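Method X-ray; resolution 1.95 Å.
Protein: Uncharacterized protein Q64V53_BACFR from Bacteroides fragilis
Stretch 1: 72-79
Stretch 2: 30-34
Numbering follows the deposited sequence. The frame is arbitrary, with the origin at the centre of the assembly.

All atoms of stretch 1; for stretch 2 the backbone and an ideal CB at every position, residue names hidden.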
# COMPACT_ATOMS: atom_id res chain seq x y z
N VAL A 72 -8.38 -12.74 29.24
CA VAL A 72 -7.26 -11.81 29.18
C VAL A 72 -7.45 -10.83 28.04
O VAL A 72 -7.41 -9.62 28.25
CB VAL A 72 -5.93 -12.57 29.01
CG1 VAL A 72 -4.81 -11.61 28.67
CG2 VAL A 72 -5.62 -13.33 30.29
N ALA A 73 -7.67 -11.35 26.83
CA ALA A 73 -7.86 -10.49 25.66
C ALA A 73 -8.99 -9.51 25.86
O ALA A 73 -8.90 -8.35 25.44
CB ALA A 73 -8.13 -11.34 24.41
N LYS A 74 -10.07 -9.97 26.49
CA LYS A 74 -11.23 -9.11 26.75
C LYS A 74 -10.87 -7.89 27.54
O LYS A 74 -11.43 -6.83 27.33
CB LYS A 74 -12.30 -9.87 27.54
CG LYS A 74 -13.24 -10.72 26.71
CD LYS A 74 -14.29 -11.36 27.61
CE LYS A 74 -15.27 -12.22 26.82
NZ LYS A 74 -16.19 -12.98 27.72
N GLU A 75 -9.93 -8.02 28.47
CA GLU A 75 -9.54 -6.89 29.28
C GLU A 75 -8.36 -6.10 28.76
O GLU A 75 -8.00 -5.07 29.32
CB GLU A 75 -9.24 -7.35 30.71
CG GLU A 75 -10.44 -7.99 31.40
CD GLU A 75 -11.66 -7.09 31.39
OE1 GLU A 75 -11.55 -5.93 31.84
OE2 GLU A 75 -12.73 -7.54 30.92
N MSE A 76 -7.75 -6.55 27.67
CA MSE A 76 -6.61 -5.84 27.10
C MSE A 76 -7.02 -4.54 26.45
O MSE A 76 -8.11 -4.43 25.89
CB MSE A 76 -5.88 -6.72 26.08
CG MSE A 76 -5.10 -7.87 26.69
SE MSE A 76 -4.22 -9.00 25.36
CE MSE A 76 -2.73 -7.84 24.94
N LYS A 77 -6.14 -3.55 26.52
CA LYS A 77 -6.42 -2.24 25.93
C LYS A 77 -5.37 -1.89 24.92
O LYS A 77 -4.29 -2.48 24.92
CB LYS A 77 -6.44 -1.16 27.03
CG LYS A 77 -7.43 -1.41 28.16
CD LYS A 77 -8.86 -1.19 27.72
CE LYS A 77 -9.83 -1.71 28.78
NZ LYS A 77 -9.48 -1.18 30.13
N VAL A 78 -5.69 -0.93 24.05
CA VAL A 78 -4.74 -0.47 23.04
C VAL A 78 -3.53 0.07 23.78
O VAL A 78 -3.67 0.87 24.70
CB VAL A 78 -5.34 0.68 22.18
CG1 VAL A 78 -4.29 1.22 21.22
CG2 VAL A 78 -6.55 0.19 21.40
N GLU A 79 -2.34 -0.39 23.42
CA GLU A 79 -1.15 0.10 24.10
C GLU A 79 -0.13 0.69 23.16
O GLU A 79 1.05 0.82 23.51
CB GLU A 79 -0.51 -1.01 24.94
CG GLU A 79 0.02 -2.17 24.15
CD GLU A 79 0.71 -3.21 25.01
OE1 GLU A 79 1.47 -4.02 24.45
OE2 GLU A 79 0.48 -3.21 26.25
N UNK A 30 -11.76 -7.13 15.81
CA UNK A 30 -11.80 -5.69 16.03
C UNK A 30 -10.63 -5.19 16.84
O UNK A 30 -9.70 -5.94 17.16
CB UNK A 30 -13.10 -5.30 16.73
N UNK A 31 -10.66 -3.90 17.18
CA UNK A 31 -9.61 -3.28 17.97
C UNK A 31 -9.74 -3.76 19.40
O UNK A 31 -10.86 -3.95 19.90
CB UNK A 31 -9.68 -1.75 17.89
N UNK A 32 -8.61 -3.97 20.07
CA UNK A 32 -8.65 -4.41 21.45
C UNK A 32 -9.49 -3.46 22.26
O UNK A 32 -9.39 -2.24 22.08
CB UNK A 32 -7.24 -4.52 22.04
N UNK A 33 -10.32 -4.00 23.14
CA UNK A 33 -11.17 -3.17 23.98
C UNK A 33 -12.54 -2.87 23.40
O UNK A 33 -13.32 -2.14 24.01
CB UNK A 33 -10.46 -1.85 24.27
N UNK A 34 -12.84 -3.41 22.22
CA UNK A 34 -14.14 -3.18 21.59
C UNK A 34 -14.81 -4.49 21.26
O UNK A 34 -14.17 -5.53 21.24
CB UNK A 34 -13.99 -2.33 20.32

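Position 30 is out of reach of stretch 1: nothing there lies within 5.5 Å of its ideal CB. The contact sets no requirement, but phi 172° and psi -174° are comfortable for glycine and strained for most residues with a CB, so glycine suits best; the deposited residue is Gly30, in a strand that begins earlier in the chain.

Position 31 has phi -73° and psi 143°, angles open to most residues, and its CA-to-CB bond points sideways. The nearest feature is a methyl group, Val78 CG2, 5.1 Å from the ideal CB. No charge or polar group is offered at that point, so an aliphatic side chain would suit, as would a long one whose first methylenes pass the valine while its end continues beyond that methyl. The residue is Lys31, and its CG packs 3.7 Å from Val78 CG2. Beyond CG the chain runs on with chi2 trans, and the ammonium group finds no partner in stretch 1.

Position 32 is the one whose CA-to-CB bond points toward stretch 1. Its ideal CB lies 4.0 Å from Met76 O and 4.4 Å from Val78 N, where the chain has left the helix and runs extended. Apolar atoms of Met76 are at hand, and a branched or flexible aliphatic residue such as leucine, isoleucine or methionine would fit. The deposited Leu32, with chi1 m and chi2 t, has more of its surface covered by the other stretch than any other residue here. Its CD2 packs 4.2 Å from Met76 CB, while its CD1 comes 4.1 Å from Lys77 O; the two methyls thus spread along the loop.

Position 33 has phi 91° and psi 2°, the third position of a type II turn. A CB here would be jammed against the carbonyl O of the preceding residue, which by itself calls for glycine; an ideal CB would also lie 3.8 Å from Met76 O and 3.9 Å from Lys77 CD. Gly33 fills the place. Its N is 3.6 Å from Met76 O, but no direct hydrogen bond spans the stretches. Instead a water accepts from Gly33 N at 2.7 Å and donates to Ala73 O at 2.8 Å, bridging the turn to the helix.

Position 34 closes the turn with its CA-to-CB bond pointing away, so stretch 1 imposes nothing and many residues could serve; a small hydroxyl side chain could fold back on the turn. Thr34 does so: besides the turn's own bond from Thr34 N to Lys31 O, 3.1 Å, its OG1 donates to Lys31 O at 2.7 Å, giving that carbonyl a second donor.

Stretch 2 (30-34) GKLGT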
# COMPACT_ATOMS: atom_id res chain seq x y z
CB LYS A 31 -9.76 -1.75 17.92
CG LYS A 31 -8.66 -0.96 18.62
CD LYS A 31 -8.91 0.54 18.55
CE LYS A 31 -8.84 1.07 17.12
NZ LYS A 31 -9.13 2.53 17.07
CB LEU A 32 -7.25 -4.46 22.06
CG LEU A 32 -6.27 -5.50 21.48
CD1 LEU A 32 -4.85 -5.17 21.93
CD2 LEU A 32 -6.65 -6.88 21.94
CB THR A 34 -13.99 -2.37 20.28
OG1 THR A 34 -13.35 -3.17 19.29
CG2 THR A 34 -13.17 -1.10 20.52
O HOH W 1 -10.20 -6.63 23.65
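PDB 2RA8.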